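Local structure of Abbfa_003403 (Acinetobacter baumannii, 4ZXH) at residues 165-169 against 382-387; 345-349 against 932-936; 478-483 against 644-650; 1266-1270 against 1295-1299. The protein is a four-domain nonribosomal peptide synthetase whose condensation, adenylation, carrier and thioesterase domains probably assemble and release a peptide product. The contacts are given in a common frame with arbitrary orientation. Numbering follows the deposited sequence.

How the contacts relate
The four contacts sample distant parts of a multidomain chain, and none touches another. Contact 2 lies near the centre of the molecule, where the condensation domain meets the C-terminal part of the adenylation region, and its Arg346 holds the phosphate of the 4'-phosphopantetheine. Contact 1 belongs to the same condensation domain, but its centre is about 51 Å from that of contact 2, beside a bound phospholipid. Contact 3, in the adenylation region, is likewise about 51 Å from contact 2, centre to centre, and contact 4, in the thioesterase domain, about 47 Å. Contacts 3 and 4 lie on opposite sides of the chain's centre, about 90 Å between centres. Contact 4 includes His1297 of a probable catalytic triad.

Contact 1: 165-169 against 382-387; sequences RFGLV and LVGQDL. With PX4 (1,2-dimyristoyl-sn-glycero-3-phosphocholine), chain C.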
# COMPACT_ATOMS: atom_id res chain seq x y z
N ARG A 165 31.91 -37.97 9.49
CA ARG A 165 33.25 -37.76 8.99
C ARG A 165 34.14 -37.21 10.10
O ARG A 165 35.34 -37.49 10.14
CB ARG A 165 33.25 -36.82 7.80
CG ARG A 165 32.55 -37.38 6.57
CD ARG A 165 32.48 -36.30 5.52
NE ARG A 165 31.65 -36.64 4.38
CZ ARG A 165 32.11 -36.88 3.15
NH1 ARG A 165 33.42 -36.81 2.91
NH2 ARG A 165 31.27 -37.18 2.16
N PHE A 166 33.53 -36.45 11.01
CA PHE A 166 34.26 -35.88 12.14
C PHE A 166 34.37 -36.79 13.35
O PHE A 166 35.06 -36.45 14.31
CB PHE A 166 33.62 -34.56 12.57
CG PHE A 166 34.14 -33.37 11.82
CD1 PHE A 166 35.37 -32.84 12.13
CD2 PHE A 166 33.39 -32.79 10.82
CE1 PHE A 166 35.86 -31.74 11.44
CE2 PHE A 166 33.86 -31.71 10.12
CZ PHE A 166 35.09 -31.17 10.44
N GLY A 167 33.71 -37.95 13.31
CA GLY A 167 33.74 -38.87 14.42
C GLY A 167 32.74 -38.64 15.55
O GLY A 167 32.95 -39.10 16.67
N LEU A 168 31.63 -37.96 15.25
CA LEU A 168 30.62 -37.64 16.26
C LEU A 168 29.46 -38.64 16.35
O LEU A 168 28.86 -38.81 17.41
CB LEU A 168 30.06 -36.24 16.01
CG LEU A 168 31.10 -35.14 16.22
CD1 LEU A 168 30.58 -33.83 15.72
CD2 LEU A 168 31.42 -35.06 17.69
N VAL A 169 29.13 -39.30 15.25
CA VAL A 169 28.09 -40.33 15.27
C VAL A 169 28.67 -41.54 14.57
O VAL A 169 29.63 -41.42 13.81
CB VAL A 169 26.77 -39.88 14.56
CG1 VAL A 169 26.13 -38.73 15.30
CG2 VAL A 169 27.03 -39.52 13.12
N LEU A 382 27.46 -33.28 21.97
CA LEU A 382 27.80 -34.43 21.15
C LEU A 382 29.32 -34.53 21.18
O LEU A 382 30.01 -33.70 20.63
CB LEU A 382 27.26 -34.23 19.75
CG LEU A 382 27.18 -35.37 18.76
CD1 LEU A 382 26.37 -36.48 19.35
CD2 LEU A 382 26.53 -34.85 17.51
N VAL A 383 29.84 -35.54 21.88
CA VAL A 383 31.26 -35.61 22.15
C VAL A 383 31.95 -36.65 21.29
O VAL A 383 31.57 -37.83 21.28
CB VAL A 383 31.52 -35.92 23.64
CG1 VAL A 383 33.02 -36.01 23.91
CG2 VAL A 383 30.86 -34.86 24.51
N GLY A 384 32.95 -36.20 20.56
CA GLY A 384 33.73 -37.09 19.72
C GLY A 384 35.14 -37.12 20.26
O GLY A 384 35.47 -36.44 21.22
N GLN A 385 35.98 -37.94 19.64
CA GLN A 385 37.37 -38.01 20.03
C GLN A 385 38.05 -36.64 19.88
O GLN A 385 38.78 -36.21 20.77
CB GLN A 385 38.07 -39.07 19.18
CG GLN A 385 39.57 -39.03 19.22
CD GLN A 385 40.20 -40.24 18.54
OE1 GLN A 385 39.55 -40.98 17.78
NE2 GLN A 385 41.47 -40.45 18.82
N ASP A 386 37.79 -35.95 18.78
CA ASP A 386 38.56 -34.74 18.48
C ASP A 386 37.87 -33.43 18.88
O ASP A 386 38.54 -32.42 19.01
CB ASP A 386 38.90 -34.67 16.99
CG ASP A 386 39.86 -35.77 16.55
OD1 ASP A 386 40.71 -36.22 17.36
OD2 ASP A 386 39.76 -36.19 15.37
N LEU A 387 36.55 -33.45 19.07
CA LEU A 387 35.80 -32.24 19.37
C LEU A 387 34.47 -32.47 20.07
O LEU A 387 34.06 -33.61 20.29
CB LEU A 387 35.53 -31.42 18.11
CG LEU A 387 34.99 -32.08 16.83
CD1 LEU A 387 33.65 -32.62 17.03
CD2 LEU A 387 34.88 -31.00 15.77
O1 PX4 C . 43.68 -21.48 11.94
O2 PX4 C . 43.37 -21.39 14.53
P1 PX4 C . 43.42 -22.19 13.25
O3 PX4 C . 44.46 -23.42 13.45
C1 PX4 C . 45.79 -23.43 12.94
C2 PX4 C . 46.53 -24.63 13.56
N1 PX4 C . 47.85 -24.89 12.94
C3 PX4 C . 48.53 -23.63 12.61
C4 PX4 C . 48.68 -25.66 13.88
C5 PX4 C . 47.67 -25.69 11.72
O4 PX4 C . 42.05 -23.04 13.12
C6 PX4 C . 40.94 -22.92 14.03
C7 PX4 C . 39.66 -23.23 13.26
C8 PX4 C . 39.93 -22.76 11.84
O5 PX4 C . 38.79 -22.99 11.01
C9 PX4 C . 38.94 -23.33 9.60
O6 PX4 C . 40.04 -23.58 9.14
C10 PX4 C . 37.71 -23.38 8.72
C11 PX4 C . 37.30 -24.82 8.44
C12 PX4 C . 35.87 -25.03 8.90
C13 PX4 C . 35.16 -25.97 7.94
C14 PX4 C . 34.59 -27.17 8.68
C15 PX4 C . 34.26 -28.26 7.68
C16 PX4 C . 32.80 -28.62 7.77
C17 PX4 C . 32.40 -29.51 6.60
C18 PX4 C . 31.92 -28.66 5.43
C19 PX4 C . 30.41 -28.69 5.27
C20 PX4 C . 29.94 -27.47 4.48
C21 PX4 C . 28.44 -27.54 4.22
C22 PX4 C . 27.80 -26.17 4.09
O7 PX4 C . 39.38 -24.64 13.27
C23 PX4 C . 37.99 -24.95 13.61
O8 PX4 C . 37.38 -24.14 14.29
C24 PX4 C . 37.30 -26.23 13.10
C25 PX4 C . 35.85 -26.44 13.56
C26 PX4 C . 35.17 -27.64 12.87
C27 PX4 C . 33.69 -27.80 13.24
C28 PX4 C . 33.01 -29.02 12.60
C29 PX4 C . 31.52 -29.17 12.97
C30 PX4 C . 30.87 -30.43 12.38
C31 PX4 C . 29.36 -30.32 12.05
C32 PX4 C . 29.13 -29.57 10.73
C33 PX4 C . 27.79 -29.80 10.02
C34 PX4 C . 27.47 -28.68 9.03
C35 PX4 C . 26.64 -29.07 7.80
C36 PX4 C . 25.34 -28.30 7.72
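Leu168 is the hub of this contact, set between Leu382 and Leu387, which stand at the two ends of the reversal joining strands 382-383 and 387-391. Its CD2 lies 3.4 Å from Leu387 CD1 and 3.5 Å from Leu382 O, while its CB is 4.1 Å from Leu382 CG. The same methyl rests 3.4 Å from Gly384 N, which donates to Leu387 O (N to O 2.8 Å) and closes the turn. A side chain on Gly384 would clash with this methyl, so the bare backbone lets the leucine settle there. Helix 152-165 ends just before, where Gly167, at positive phi, forms a Schellman motif and redirects the chain toward the hairpin. Phe166 extends the apolar patch: its CD1 is 4.1 Å from Leu387 CD2, and one face of its ring receives the phospholipid, with CZ 3.7 Å from PX4 C28. Strand 382-383 is an outermost strand of the six-stranded mixed sheet of the condensation domain, so the contact packs the helix end against the sheet's margin. Made by apolar side chains and by a methyl against backbone, the join depends on shape and hydrophobicity, and merges with the wall of the lipid pocket.

Contact 2: 345-349 against 932-936; sequences KRDGS and LPAYM. With PNS (4'-phosphopantetheine), chain B.
Asp347 carries most of the polar load between loop 345-349 of the condensation domain and residues 932-936, which follow helix 921-931 in the C-terminal part of the adenylation region. Lys345 to Asp347 are extended (phi/psi -65/118, -69/138, -153/112) before a turn at Gly348-Ser349. The Asp347 CA lies 5.3 Å from that of Ala934, and the CA atoms of Ser349 and Pro933 are 5.4 Å apart. Residues 934-936 form a 3-10 segment, with Met936 N bonded to Pro933 O at 2.9 Å. Asp347 (chi1 t) points across: OD2 accepts from Tyr935 N at 3.2 Å and also from His211 NE2, whereas OD1 takes a weak bond from Ala934 N at 3.4 Å. OD1 is further satisfied by Ser349 N at 3.0 Å and, very short, by Ser349 OG (chi1 p) at 2.5 Å. Tyr935 OH is bonded to Arg221 NE. Arg346 points away, giving NE to PNS O23 at 3.0 Å and NH2 to PNS O25 at 3.1 Å. Asp347 thus combines an Asx turn with an interdomain bond, beside the Arg346 that binds the pantetheine phosphate.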
# COMPACT_ATOMS: atom_id res chain seq x y z
N LYS A 345 -4.04 -9.91 -7.85
CA LYS A 345 -3.43 -8.62 -8.12
C LYS A 345 -2.06 -8.60 -7.49
O LYS A 345 -1.94 -8.72 -6.28
CB LYS A 345 -4.26 -7.47 -7.55
CG LYS A 345 -3.69 -6.09 -7.91
CD LYS A 345 -4.28 -4.98 -7.06
CE LYS A 345 -5.63 -4.51 -7.57
NZ LYS A 345 -6.18 -3.55 -6.59
N ARG A 346 -1.01 -8.46 -8.30
CA ARG A 346 0.34 -8.42 -7.75
C ARG A 346 0.53 -7.13 -6.97
O ARG A 346 0.09 -6.06 -7.38
CB ARG A 346 1.37 -8.56 -8.86
CG ARG A 346 1.24 -9.85 -9.66
CD ARG A 346 1.24 -11.13 -8.81
NE ARG A 346 1.60 -12.28 -9.65
CZ ARG A 346 0.78 -12.84 -10.54
NH1 ARG A 346 -0.45 -12.37 -10.70
NH2 ARG A 346 1.18 -13.87 -11.27
N ASP A 347 1.18 -7.25 -5.81
CA ASP A 347 1.23 -6.19 -4.83
C ASP A 347 2.54 -6.38 -4.04
O ASP A 347 2.70 -7.34 -3.30
CB ASP A 347 -0.04 -6.27 -3.95
CG ASP A 347 -0.12 -5.19 -2.88
OD1 ASP A 347 0.92 -4.70 -2.40
OD2 ASP A 347 -1.27 -4.86 -2.48
N GLY A 348 3.47 -5.46 -4.21
CA GLY A 348 4.81 -5.57 -3.65
C GLY A 348 4.91 -5.44 -2.14
O GLY A 348 6.00 -5.50 -1.57
N SER A 349 3.76 -5.30 -1.49
CA SER A 349 3.72 -5.11 -0.05
C SER A 349 3.43 -6.40 0.69
O SER A 349 3.57 -6.46 1.91
CB SER A 349 2.64 -4.09 0.29
OG SER A 349 1.38 -4.67 0.02
N LEU A 932 2.21 3.60 -1.47
CA LEU A 932 1.20 2.79 -0.83
C LEU A 932 1.23 1.34 -1.28
O LEU A 932 1.69 1.05 -2.39
CB LEU A 932 -0.16 3.40 -1.11
CG LEU A 932 -0.42 4.68 -0.32
CD1 LEU A 932 -1.76 5.26 -0.70
CD2 LEU A 932 -0.39 4.36 1.16
N PRO A 933 0.76 0.43 -0.42
CA PRO A 933 0.48 -0.93 -0.92
C PRO A 933 -0.54 -0.81 -2.02
O PRO A 933 -1.36 0.11 -1.97
CB PRO A 933 -0.09 -1.66 0.29
CG PRO A 933 0.41 -0.91 1.45
CD PRO A 933 0.56 0.54 1.03
N ALA A 934 -0.50 -1.72 -2.98
CA ALA A 934 -1.37 -1.64 -4.14
C ALA A 934 -2.84 -1.61 -3.76
O ALA A 934 -3.64 -0.91 -4.38
CB ALA A 934 -1.10 -2.78 -5.07
N TYR A 935 -3.22 -2.35 -2.72
CA TYR A 935 -4.63 -2.41 -2.37
C TYR A 935 -5.11 -1.12 -1.72
O TYR A 935 -6.31 -0.92 -1.58
CB TYR A 935 -4.92 -3.61 -1.45
CG TYR A 935 -4.27 -3.60 -0.08
CD1 TYR A 935 -3.03 -4.21 0.14
CD2 TYR A 935 -4.91 -3.01 1.01
CE1 TYR A 935 -2.44 -4.22 1.40
CE2 TYR A 935 -4.33 -3.01 2.27
CZ TYR A 935 -3.09 -3.62 2.46
OH TYR A 935 -2.52 -3.61 3.71
N MET A 936 -4.20 -0.22 -1.37
CA MET A 936 -4.60 1.05 -0.79
C MET A 936 -4.55 2.24 -1.78
O MET A 936 -4.70 3.40 -1.38
CB MET A 936 -3.73 1.33 0.44
CG MET A 936 -4.02 0.34 1.56
SD MET A 936 -2.97 0.41 3.01
CE MET A 936 -3.52 1.95 3.74
O23 PNS B . 4.24 -12.87 -8.40
P24 PNS B . 4.82 -14.02 -9.18
O25 PNS B . 4.00 -14.60 -10.31
O27 PNS B . 5.06 -15.18 -8.10
C28 PNS B . 5.84 -14.93 -6.93
C29 PNS B . 5.96 -16.22 -6.13
C30 PNS B . 6.58 -17.25 -7.08
C31 PNS B . 4.56 -16.66 -5.69
C32 PNS B . 6.81 -15.97 -4.89
O33 PNS B . 6.36 -14.74 -4.29
C34 PNS B . 6.72 -17.14 -3.92
O35 PNS B . 7.08 -18.27 -4.23
N36 PNS B . 6.23 -16.91 -2.71
C37 PNS B . 6.09 -17.97 -1.72
C38 PNS B . 6.93 -17.57 -0.50
C39 PNS B . 7.48 -18.80 0.15
O40 PNS B . 7.84 -19.76 -0.51
N41 PNS B . 7.52 -18.73 1.48
C42 PNS B . 7.99 -19.73 2.41
C43 PNS B . 7.46 -19.19 3.72
S44 PNS B . 5.93 -20.06 4.08

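Contact 3: 478-483 against 644-650; sequences YAQHDL and IINFLLS
This is a buried, largely apolar contact in the adenylation region, a short connecting segment against helix 641-655. Residues 478-480 form a 3-10 turn, closed by His481 N to Tyr478 O at 3.1 Å; the chain then extends through Asp482, the N-cap of helix 483-494. Ala479 and Asn646 mark the closest backbone approach, CA to CA 4.6 Å. Leu649 (chi1 m, chi2 t) packs by CH-pi over two ring faces: its CB is 3.9 Å from the Tyr478 ring centroid and its CD1 4.0 Å from that of His481. In this AMP-binding fold of the ANL superfamily, helix 641-655 directly follows strand 635-640, just beyond the glycine-rich adenylation signature. Ile645 (chi1 t, chi2 p) fills the space between turn and helix start, with CG2 3.7 Å from Tyr478 O and CD1 3.7 Å from Leu483 CB. Leu483 CD2 reaches Leu648 CD1 at 4.1 Å and Ile644 CG2 at 4.2 Å. Tyr478 OH bonds Asp653 along the same helix, and Asn646 OD1 accepts from Asn791 ND2.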
# COMPACT_ATOMS: atom_id res chain seq x y z
N TYR A 478 -16.04 15.29 42.49
CA TYR A 478 -16.23 16.45 41.64
C TYR A 478 -17.69 16.68 41.26
O TYR A 478 -18.15 17.82 41.18
CB TYR A 478 -15.41 16.33 40.35
CG TYR A 478 -13.92 16.49 40.49
CD1 TYR A 478 -13.33 16.89 41.69
CD2 TYR A 478 -13.08 16.24 39.40
CE1 TYR A 478 -11.94 17.04 41.79
CE2 TYR A 478 -11.69 16.39 39.49
CZ TYR A 478 -11.13 16.79 40.69
OH TYR A 478 -9.76 16.93 40.77
N ALA A 479 -18.43 15.60 41.02
CA ALA A 479 -19.82 15.74 40.58
C ALA A 479 -20.74 16.28 41.68
O ALA A 479 -21.91 16.53 41.44
CB ALA A 479 -20.34 14.41 40.07
N GLN A 480 -20.21 16.46 42.89
CA GLN A 480 -21.02 16.94 44.01
C GLN A 480 -20.74 18.41 44.31
O GLN A 480 -21.38 19.01 45.17
CB GLN A 480 -20.78 16.10 45.25
CG GLN A 480 -21.04 14.63 45.06
CD GLN A 480 -20.97 13.88 46.35
OE1 GLN A 480 -20.18 14.22 47.24
NE2 GLN A 480 -21.80 12.85 46.49
N HIS A 481 -19.77 18.97 43.58
CA HIS A 481 -19.43 20.38 43.71
C HIS A 481 -20.48 21.31 43.12
O HIS A 481 -21.39 20.89 42.41
CB HIS A 481 -18.10 20.65 43.03
CG HIS A 481 -16.91 20.33 43.89
ND1 HIS A 481 -16.68 19.06 44.38
CD2 HIS A 481 -15.88 21.09 44.30
CE1 HIS A 481 -15.56 19.07 45.08
NE2 HIS A 481 -15.05 20.29 45.05
N ASP A 482 -20.30 22.59 43.43
CA ASP A 482 -21.26 23.65 43.13
C ASP A 482 -20.65 24.67 42.17
O ASP A 482 -19.95 25.59 42.59
CB ASP A 482 -21.70 24.32 44.42
CG ASP A 482 -22.77 25.35 44.21
OD1 ASP A 482 -22.96 25.78 43.05
OD2 ASP A 482 -23.42 25.75 45.22
N LEU A 483 -20.96 24.53 40.89
CA LEU A 483 -20.44 25.42 39.88
C LEU A 483 -20.79 26.88 40.14
O LEU A 483 -19.95 27.76 40.00
CB LEU A 483 -20.93 25.00 38.50
CG LEU A 483 -20.54 25.90 37.33
CD1 LEU A 483 -19.04 26.08 37.29
CD2 LEU A 483 -21.02 25.27 36.04
N ILE A 644 -21.50 18.34 34.22
CA ILE A 644 -20.78 19.53 33.79
C ILE A 644 -19.66 19.87 34.75
O ILE A 644 -18.53 20.08 34.33
CB ILE A 644 -21.73 20.74 33.66
CG1 ILE A 644 -22.73 20.50 32.54
CG2 ILE A 644 -20.96 22.05 33.38
CD1 ILE A 644 -23.61 21.67 32.30
N ILE A 645 -19.97 19.93 36.04
CA ILE A 645 -18.99 20.38 37.00
C ILE A 645 -17.88 19.31 37.14
O ILE A 645 -16.70 19.64 37.27
CB ILE A 645 -19.67 20.73 38.37
CG1 ILE A 645 -18.65 21.27 39.37
CG2 ILE A 645 -20.49 19.56 38.95
CD1 ILE A 645 -18.12 22.64 38.97
N ASN A 646 -18.25 18.03 37.07
CA ASN A 646 -17.26 16.97 36.99
C ASN A 646 -16.30 17.18 35.82
O ASN A 646 -15.09 17.04 35.97
CB ASN A 646 -17.94 15.61 36.83
CG ASN A 646 -16.94 14.48 36.73
OD1 ASN A 646 -16.31 14.09 37.72
ND2 ASN A 646 -16.75 13.97 35.52
N PHE A 647 -16.85 17.50 34.66
CA PHE A 647 -16.05 17.76 33.48
C PHE A 647 -15.11 18.94 33.67
O PHE A 647 -13.91 18.82 33.46
CB PHE A 647 -16.96 18.01 32.28
CG PHE A 647 -16.27 18.67 31.12
CD1 PHE A 647 -15.36 17.97 30.34
CD2 PHE A 647 -16.54 19.99 30.80
CE1 PHE A 647 -14.74 18.57 29.28
CE2 PHE A 647 -15.91 20.60 29.74
CZ PHE A 647 -15.01 19.90 28.98
N LEU A 648 -15.67 20.08 34.06
CA LEU A 648 -14.92 21.32 34.21
C LEU A 648 -13.76 21.18 35.19
O LEU A 648 -12.64 21.59 34.88
CB LEU A 648 -15.85 22.45 34.65
CG LEU A 648 -16.74 22.91 33.50
CD1 LEU A 648 -17.83 23.85 33.97
CD2 LEU A 648 -15.87 23.56 32.44
N LEU A 649 -14.03 20.59 36.35
CA LEU A 649 -12.98 20.39 37.35
C LEU A 649 -11.89 19.45 36.84
O LEU A 649 -10.71 19.67 37.09
CB LEU A 649 -13.57 19.85 38.65
CG LEU A 649 -14.42 20.81 39.48
CD1 LEU A 649 -14.86 20.14 40.76
CD2 LEU A 649 -13.63 22.08 39.78
N SER A 650 -12.31 18.40 36.14
CA SER A 650 -11.38 17.43 35.58
C SER A 650 -10.48 18.13 34.57
O SER A 650 -9.27 17.88 34.52
CB SER A 650 -12.15 16.29 34.90
OG SER A 650 -11.40 15.09 34.86

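Contact 4: 1266-1270 against 1295-1299; sequences KAKDE and GDHSS
Two carboxylates approach each other, Glu1270 OE1 to Asp1296 OD1 at 4.5 Å, while both accept from backbone amides. Glu1270 (t, p) sends OE1 to His1297 N at 2.9 Å. Asp1296 accepts Ser1299 N on OD1 at 2.8 Å, an Asx motif, and its N donates to Ser1299 OG at 2.7 Å. Strand 1262-1267 ends in a type I turn from Ala1267 to Glu1270, which meets loop 1295-1299 with Glu1270 and Asp1296 in register, CA to CA 4.1 Å. Asp1269 and Gly1295 pair reciprocally: Asp1269 N donates to Gly1295 O at 2.9 Å, and Gly1295 N to Asp1269 OD2 at 2.8 Å. Gly1295 has phi/psi 121/167, where a CB would collide with the preceding carbonyl oxygen. Ala1267 CB packs on this loop, 3.2 Å from Asp1296 O. The turn is thus bonded to the loop that carries His1297, whose ND1 bonds Asp1164 OD2 and whose side chain touches Cys1137, consistent with the Cys-His-Asp triad of an alpha/beta-hydrolase thioesterase, with the histidine on the loop after the last strand.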
# COMPACT_ATOMS: atom_id res chain seq x y z
N LYS A 1266 -1.54 -0.45 -53.68
CA LYS A 1266 -1.98 0.93 -53.81
C LYS A 1266 -3.22 1.22 -52.99
O LYS A 1266 -4.21 0.47 -53.02
CB LYS A 1266 -2.23 1.28 -55.27
CG LYS A 1266 -2.83 2.66 -55.46
CD LYS A 1266 -2.78 3.09 -56.91
CE LYS A 1266 -3.54 4.38 -57.11
NZ LYS A 1266 -3.96 4.52 -58.55
N ALA A 1267 -3.16 2.29 -52.22
CA ALA A 1267 -4.31 2.80 -51.51
C ALA A 1267 -5.28 3.40 -52.53
O ALA A 1267 -5.00 4.46 -53.10
CB ALA A 1267 -3.88 3.84 -50.48
N LYS A 1268 -6.40 2.73 -52.78
CA LYS A 1268 -7.26 3.09 -53.91
C LYS A 1268 -8.15 4.28 -53.59
O LYS A 1268 -8.71 4.90 -54.49
CB LYS A 1268 -8.11 1.89 -54.37
CG LYS A 1268 -9.41 1.66 -53.59
CD LYS A 1268 -10.11 0.39 -54.07
CE LYS A 1268 -11.23 -0.03 -53.12
NZ LYS A 1268 -11.67 -1.45 -53.32
N ASP A 1269 -8.28 4.61 -52.31
CA ASP A 1269 -9.14 5.71 -51.90
C ASP A 1269 -8.36 7.01 -51.68
O ASP A 1269 -8.91 8.01 -51.21
CB ASP A 1269 -9.91 5.34 -50.63
CG ASP A 1269 -10.82 4.11 -50.83
OD1 ASP A 1269 -11.58 4.07 -51.82
OD2 ASP A 1269 -10.75 3.17 -49.99
N GLU A 1270 -7.07 7.01 -52.04
CA GLU A 1270 -6.26 8.22 -51.91
C GLU A 1270 -6.65 9.27 -52.95
O GLU A 1270 -6.63 9.01 -54.15
CB GLU A 1270 -4.77 7.86 -52.02
CG GLU A 1270 -3.79 9.04 -51.97
CD GLU A 1270 -4.05 9.99 -50.82
OE1 GLU A 1270 -4.03 9.54 -49.65
OE2 GLU A 1270 -4.28 11.20 -51.09
N GLY A 1295 -8.56 2.18 -48.57
CA GLY A 1295 -7.81 3.05 -47.68
C GLY A 1295 -7.11 4.15 -48.46
O GLY A 1295 -7.05 4.08 -49.70
N ASP A 1296 -6.60 5.17 -47.76
CA ASP A 1296 -5.80 6.20 -48.42
C ASP A 1296 -4.35 6.00 -48.02
O ASP A 1296 -4.01 4.97 -47.46
CB ASP A 1296 -6.28 7.62 -48.07
CG ASP A 1296 -6.30 7.91 -46.57
OD1 ASP A 1296 -5.37 7.52 -45.83
OD2 ASP A 1296 -7.26 8.57 -46.13
N HIS A 1297 -3.51 7.00 -48.30
CA HIS A 1297 -2.07 6.89 -48.10
C HIS A 1297 -1.70 6.55 -46.66
O HIS A 1297 -0.75 5.80 -46.42
CB HIS A 1297 -1.38 8.18 -48.52
CG HIS A 1297 0.11 8.08 -48.51
ND1 HIS A 1297 0.81 7.26 -49.38
CD2 HIS A 1297 1.04 8.66 -47.72
CE1 HIS A 1297 2.10 7.37 -49.14
NE2 HIS A 1297 2.27 8.21 -48.14
N SER A 1298 -2.43 7.11 -45.70
CA SER A 1298 -2.22 6.74 -44.30
C SER A 1298 -3.06 5.53 -43.82
O SER A 1298 -2.53 4.61 -43.20
CB SER A 1298 -2.50 7.95 -43.42
OG SER A 1298 -1.34 8.75 -43.36
N SER A 1299 -4.36 5.53 -44.11
CA SER A 1299 -5.29 4.59 -43.51
C SER A 1299 -5.13 3.17 -44.02
O SER A 1299 -5.67 2.24 -43.44
CB SER A 1299 -6.73 5.05 -43.75
OG SER A 1299 -7.04 5.13 -45.13